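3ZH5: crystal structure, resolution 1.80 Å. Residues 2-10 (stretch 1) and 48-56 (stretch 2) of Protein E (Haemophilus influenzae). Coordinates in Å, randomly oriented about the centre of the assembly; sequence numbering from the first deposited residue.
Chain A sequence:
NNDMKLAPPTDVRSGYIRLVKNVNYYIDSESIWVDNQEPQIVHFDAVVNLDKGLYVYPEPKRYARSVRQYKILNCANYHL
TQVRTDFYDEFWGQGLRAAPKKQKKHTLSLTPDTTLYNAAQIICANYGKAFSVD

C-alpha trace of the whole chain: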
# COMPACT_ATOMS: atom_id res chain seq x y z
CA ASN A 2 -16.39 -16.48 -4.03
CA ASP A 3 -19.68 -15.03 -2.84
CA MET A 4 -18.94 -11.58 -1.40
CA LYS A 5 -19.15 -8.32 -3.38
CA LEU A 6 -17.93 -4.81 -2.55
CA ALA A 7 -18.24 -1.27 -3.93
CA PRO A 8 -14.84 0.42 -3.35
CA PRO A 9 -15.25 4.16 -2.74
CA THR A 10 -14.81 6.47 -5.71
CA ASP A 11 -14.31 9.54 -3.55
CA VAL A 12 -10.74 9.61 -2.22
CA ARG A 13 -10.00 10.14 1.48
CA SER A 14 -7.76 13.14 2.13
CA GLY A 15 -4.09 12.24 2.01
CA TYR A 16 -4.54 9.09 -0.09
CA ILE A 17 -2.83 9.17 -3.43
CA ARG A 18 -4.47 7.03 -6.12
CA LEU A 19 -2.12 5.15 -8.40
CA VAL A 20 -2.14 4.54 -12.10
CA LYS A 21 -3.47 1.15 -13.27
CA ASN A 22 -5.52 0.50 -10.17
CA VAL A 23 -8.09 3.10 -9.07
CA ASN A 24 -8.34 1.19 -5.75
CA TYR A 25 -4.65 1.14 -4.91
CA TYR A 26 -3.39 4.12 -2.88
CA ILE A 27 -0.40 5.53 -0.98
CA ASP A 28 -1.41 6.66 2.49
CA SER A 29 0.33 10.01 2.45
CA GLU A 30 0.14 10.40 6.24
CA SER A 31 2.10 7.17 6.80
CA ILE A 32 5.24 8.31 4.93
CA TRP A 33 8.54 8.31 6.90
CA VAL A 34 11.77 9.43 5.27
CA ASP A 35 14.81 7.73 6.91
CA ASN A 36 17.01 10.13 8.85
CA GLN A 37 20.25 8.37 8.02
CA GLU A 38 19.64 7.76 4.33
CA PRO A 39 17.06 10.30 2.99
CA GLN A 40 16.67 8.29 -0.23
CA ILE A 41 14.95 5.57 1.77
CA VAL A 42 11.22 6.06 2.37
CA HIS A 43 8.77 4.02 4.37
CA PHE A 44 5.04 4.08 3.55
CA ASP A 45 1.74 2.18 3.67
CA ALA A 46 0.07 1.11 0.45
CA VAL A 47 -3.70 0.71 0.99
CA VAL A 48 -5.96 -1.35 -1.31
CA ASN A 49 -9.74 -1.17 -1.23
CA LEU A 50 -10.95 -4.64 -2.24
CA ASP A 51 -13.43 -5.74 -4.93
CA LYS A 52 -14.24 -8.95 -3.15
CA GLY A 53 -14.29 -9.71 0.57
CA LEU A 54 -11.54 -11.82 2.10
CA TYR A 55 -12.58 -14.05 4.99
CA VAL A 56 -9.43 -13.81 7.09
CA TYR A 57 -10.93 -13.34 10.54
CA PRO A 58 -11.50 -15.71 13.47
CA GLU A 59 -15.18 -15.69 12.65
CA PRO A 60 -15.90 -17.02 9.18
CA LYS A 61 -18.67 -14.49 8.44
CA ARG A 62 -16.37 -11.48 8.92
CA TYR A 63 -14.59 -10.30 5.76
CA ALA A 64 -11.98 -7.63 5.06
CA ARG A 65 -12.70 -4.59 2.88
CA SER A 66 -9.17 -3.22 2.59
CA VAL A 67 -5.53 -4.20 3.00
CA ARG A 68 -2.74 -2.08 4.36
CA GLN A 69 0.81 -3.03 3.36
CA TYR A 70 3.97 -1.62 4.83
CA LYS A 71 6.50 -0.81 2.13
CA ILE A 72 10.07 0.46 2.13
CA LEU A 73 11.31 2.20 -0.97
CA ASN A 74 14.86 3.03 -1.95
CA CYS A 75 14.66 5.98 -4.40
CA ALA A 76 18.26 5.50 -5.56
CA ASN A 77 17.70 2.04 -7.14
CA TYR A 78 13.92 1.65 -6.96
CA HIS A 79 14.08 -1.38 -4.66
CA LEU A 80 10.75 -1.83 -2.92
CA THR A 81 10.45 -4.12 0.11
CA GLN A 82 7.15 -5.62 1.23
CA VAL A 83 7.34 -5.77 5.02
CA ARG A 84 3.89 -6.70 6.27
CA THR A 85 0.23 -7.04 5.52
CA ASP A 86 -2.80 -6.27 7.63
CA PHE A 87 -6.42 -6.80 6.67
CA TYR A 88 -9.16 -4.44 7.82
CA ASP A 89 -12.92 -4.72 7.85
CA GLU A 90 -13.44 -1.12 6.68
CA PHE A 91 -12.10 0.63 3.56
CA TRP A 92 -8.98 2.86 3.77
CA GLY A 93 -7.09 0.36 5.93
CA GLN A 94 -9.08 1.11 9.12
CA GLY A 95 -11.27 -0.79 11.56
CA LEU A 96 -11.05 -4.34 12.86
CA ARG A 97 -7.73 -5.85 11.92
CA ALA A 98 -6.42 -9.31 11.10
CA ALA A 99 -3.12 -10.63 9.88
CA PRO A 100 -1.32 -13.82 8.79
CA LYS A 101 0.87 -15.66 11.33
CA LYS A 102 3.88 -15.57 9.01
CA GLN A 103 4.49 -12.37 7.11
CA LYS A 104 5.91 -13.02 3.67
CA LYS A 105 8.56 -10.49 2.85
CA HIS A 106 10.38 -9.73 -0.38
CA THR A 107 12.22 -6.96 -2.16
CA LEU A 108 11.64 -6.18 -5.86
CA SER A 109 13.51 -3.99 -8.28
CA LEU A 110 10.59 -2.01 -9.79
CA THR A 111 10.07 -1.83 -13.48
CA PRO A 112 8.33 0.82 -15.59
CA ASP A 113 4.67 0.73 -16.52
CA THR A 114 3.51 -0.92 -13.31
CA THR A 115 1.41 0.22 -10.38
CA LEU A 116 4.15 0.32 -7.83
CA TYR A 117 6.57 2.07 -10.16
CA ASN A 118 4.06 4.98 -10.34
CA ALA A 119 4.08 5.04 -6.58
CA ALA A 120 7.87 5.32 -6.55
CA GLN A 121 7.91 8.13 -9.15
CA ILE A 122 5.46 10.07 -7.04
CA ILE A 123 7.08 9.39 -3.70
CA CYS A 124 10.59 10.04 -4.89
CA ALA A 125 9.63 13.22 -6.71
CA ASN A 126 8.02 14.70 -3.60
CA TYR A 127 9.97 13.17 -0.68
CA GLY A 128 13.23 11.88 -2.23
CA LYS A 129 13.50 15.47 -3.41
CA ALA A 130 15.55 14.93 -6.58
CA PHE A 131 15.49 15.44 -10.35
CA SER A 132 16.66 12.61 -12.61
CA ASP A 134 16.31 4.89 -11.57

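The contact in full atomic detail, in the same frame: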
# COMPACT_ATOMS: atom_id res chain seq x y z
N ASN A 2 -15.94 -16.92 -2.71
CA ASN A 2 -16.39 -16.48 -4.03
C ASN A 2 -17.57 -15.51 -3.96
O ASN A 2 -17.75 -14.66 -4.83
CB ASN A 2 -16.76 -17.69 -4.89
CG ASN A 2 -17.65 -18.69 -4.15
OD1 ASN A 2 -17.22 -19.33 -3.19
ND2 ASN A 2 -18.88 -18.84 -4.62
N ASP A 3 -18.36 -15.63 -2.89
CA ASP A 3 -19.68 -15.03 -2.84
C ASP A 3 -19.69 -13.50 -2.69
O ASP A 3 -20.51 -12.83 -3.33
CB ASP A 3 -20.50 -15.65 -1.70
CG ASP A 3 -21.99 -15.66 -2.00
OD1 ASP A 3 -22.60 -14.57 -2.05
OD2 ASP A 3 -22.55 -16.77 -2.19
N MET A 4 -18.80 -12.96 -1.87
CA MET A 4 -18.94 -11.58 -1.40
C MET A 4 -18.54 -10.51 -2.43
O MET A 4 -17.67 -10.74 -3.27
CB MET A 4 -18.19 -11.37 -0.09
CG MET A 4 -18.67 -10.17 0.70
SD MET A 4 -20.47 -10.09 0.75
CE MET A 4 -20.73 -8.44 1.40
N LYS A 5 -19.17 -9.34 -2.32
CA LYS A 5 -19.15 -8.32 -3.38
C LYS A 5 -19.17 -6.89 -2.83
O LYS A 5 -20.11 -6.49 -2.14
CB LYS A 5 -20.36 -8.53 -4.31
CG LYS A 5 -21.54 -9.30 -3.68
CD LYS A 5 -22.20 -8.53 -2.53
CE LYS A 5 -23.22 -9.39 -1.79
NZ LYS A 5 -23.83 -8.66 -0.64
N LEU A 6 -18.15 -6.11 -3.17
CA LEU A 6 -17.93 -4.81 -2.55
C LEU A 6 -17.94 -3.67 -3.57
O LEU A 6 -17.60 -3.87 -4.73
CB LEU A 6 -16.58 -4.82 -1.84
CG LEU A 6 -16.38 -6.04 -0.93
CD1 LEU A 6 -14.98 -6.07 -0.36
CD2 LEU A 6 -17.42 -6.03 0.18
N ALA A 7 -18.30 -2.48 -3.11
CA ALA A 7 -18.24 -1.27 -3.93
C ALA A 7 -17.22 -0.27 -3.37
O ALA A 7 -17.58 0.63 -2.60
CB ALA A 7 -19.60 -0.62 -4.04
N PRO A 8 -15.95 -0.44 -3.75
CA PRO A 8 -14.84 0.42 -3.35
C PRO A 8 -15.14 1.89 -3.59
O PRO A 8 -15.57 2.24 -4.69
CB PRO A 8 -13.70 -0.02 -4.26
CG PRO A 8 -14.02 -1.43 -4.60
CD PRO A 8 -15.50 -1.61 -4.52
N PRO A 9 -14.88 2.75 -2.59
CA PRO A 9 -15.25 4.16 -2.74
C PRO A 9 -14.57 4.83 -3.93
O PRO A 9 -13.41 4.54 -4.24
CB PRO A 9 -14.78 4.82 -1.44
CG PRO A 9 -14.28 3.68 -0.54
CD PRO A 9 -14.00 2.52 -1.42
N THR A 10 -15.33 5.70 -4.61
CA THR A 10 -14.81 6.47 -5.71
C THR A 10 -14.22 7.78 -5.22
O THR A 10 -13.23 8.26 -5.75
CB THR A 10 -15.91 6.86 -6.72
OG1 THR A 10 -16.81 5.76 -6.91
CG2 THR A 10 -15.29 7.28 -8.04
N VAL A 48 -5.12 -0.87 -0.20
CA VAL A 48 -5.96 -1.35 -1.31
C VAL A 48 -7.38 -1.55 -0.86
O VAL A 48 -7.61 -2.34 0.05
CB VAL A 48 -5.48 -2.70 -1.87
CG1 VAL A 48 -6.32 -3.12 -3.03
CG2 VAL A 48 -4.02 -2.61 -2.28
N ASN A 49 -8.34 -0.87 -1.49
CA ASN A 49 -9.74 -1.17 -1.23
C ASN A 49 -10.15 -2.33 -2.15
O ASN A 49 -9.96 -2.27 -3.37
CB ASN A 49 -10.60 0.07 -1.45
CG ASN A 49 -10.36 1.12 -0.42
OD1 ASN A 49 -9.91 0.82 0.68
ND2 ASN A 49 -10.68 2.37 -0.75
N LEU A 50 -10.70 -3.38 -1.55
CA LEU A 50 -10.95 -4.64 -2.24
C LEU A 50 -12.25 -4.68 -3.02
O LEU A 50 -13.21 -3.99 -2.67
CB LEU A 50 -10.97 -5.81 -1.25
CG LEU A 50 -9.67 -6.07 -0.49
CD1 LEU A 50 -9.93 -7.12 0.57
CD2 LEU A 50 -8.58 -6.51 -1.43
N ASP A 51 -12.26 -5.52 -4.05
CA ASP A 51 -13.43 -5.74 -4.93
C ASP A 51 -14.27 -6.91 -4.45
O ASP A 51 -15.40 -7.11 -4.89
CB ASP A 51 -12.94 -6.09 -6.34
CG ASP A 51 -12.91 -4.88 -7.24
OD1 ASP A 51 -13.90 -4.12 -7.21
OD2 ASP A 51 -11.90 -4.69 -7.97
N LYS A 52 -13.69 -7.68 -3.55
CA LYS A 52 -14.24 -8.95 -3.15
C LYS A 52 -13.75 -9.15 -1.72
O LYS A 52 -12.59 -8.88 -1.44
CB LYS A 52 -13.69 -10.04 -4.07
CG LYS A 52 -14.33 -11.41 -3.93
CD LYS A 52 -13.61 -12.45 -4.79
CE LYS A 52 -14.21 -13.84 -4.63
NZ LYS A 52 -14.03 -14.38 -3.25
N GLY A 53 -14.64 -9.57 -0.83
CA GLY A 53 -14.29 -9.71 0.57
C GLY A 53 -13.38 -10.89 0.82
O GLY A 53 -13.53 -11.95 0.21
N LEU A 54 -12.41 -10.72 1.72
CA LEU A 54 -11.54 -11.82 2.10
C LEU A 54 -11.91 -12.25 3.51
O LEU A 54 -11.96 -11.43 4.42
CB LEU A 54 -10.07 -11.42 2.04
CG LEU A 54 -9.54 -11.03 0.65
CD1 LEU A 54 -8.05 -10.68 0.74
CD2 LEU A 54 -9.78 -12.13 -0.37
N TYR A 55 -12.20 -13.53 3.69
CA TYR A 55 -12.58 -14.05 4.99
C TYR A 55 -11.33 -14.51 5.72
O TYR A 55 -10.95 -15.68 5.64
CB TYR A 55 -13.57 -15.20 4.84
CG TYR A 55 -14.88 -14.77 4.23
CD1 TYR A 55 -15.01 -14.61 2.86
CD2 TYR A 55 -15.99 -14.51 5.02
CE1 TYR A 55 -16.22 -14.21 2.30
CE2 TYR A 55 -17.18 -14.12 4.48
CZ TYR A 55 -17.29 -13.97 3.12
OH TYR A 55 -18.49 -13.57 2.59
N VAL A 56 -10.71 -13.58 6.44
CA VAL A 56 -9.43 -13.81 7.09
C VAL A 56 -9.51 -13.63 8.60
O VAL A 56 -8.49 -13.50 9.27
CB VAL A 56 -8.35 -12.84 6.56
CG1 VAL A 56 -7.84 -13.28 5.20
CG2 VAL A 56 -8.89 -11.41 6.49
O HOH W 1 -11.14 2.92 -3.71

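Stretch 1 has no regular helix or strand, yet it follows stretch 2 closely, in antiparallel register: CA-CA distances are 5.4 Å for Met 4 and Gly 53, 5.0 Å for Lys 5 and Lys 52, and 5.7 Å for Pro 8 and Asn 49.

At the start, Asn 2 N lies 3.2 Å from Lys 52 NZ. The Lys 52 chain reaches this point with chi1 to chi3 t and chi4 m, and its stem passes Met 4, with CG 3.5 Å from Met 4 O. Met 4 directs CA-CB toward stretch 2, placing its CB 4.0 Å from Gly 53 N and 3.5 Å from Tyr 55 OH; the approach to the tyrosine ring is oblique, with Met 4 CB 4.2 Å from Tyr 55 CE1. There is little room for a side chain at Gly 53: an ideal CB would lie 3.2 Å from Met 4 CG. The far end of the methionine leads away, and its SD accepts a weak hydrogen bond from Lys 5 N (3.4 Å, 145°).

CA-CB of Lys 5 points away, that of Leu 6 toward stretch 2. Leu 6 N donates a hydrogen bond to Asp 51 O; at 3.4 Å it is weak, although its 159° angle is favourable. The leucine side chain packs largely against backbone: Leu 6 CB is 3.6 Å from Leu 50 O and CD1 is 3.5 Å from Gly 53 N, which has no polar partner in the model. Leu 6 CD1 also meets Leu 50 CB at 4.1 Å, an apolar contact.

After Ala 7, Pro 8 returns to the interface, its CG 3.3 Å from Leu 50 O and 3.8 Å from Asp 51 OD1. Pro 9 CD then approaches Asn 49 ND2 at 3.4 Å, and a water accepts from Asn 49 ND2 (3.0 Å from its O), with its O 2.8 Å from Pro 9 O.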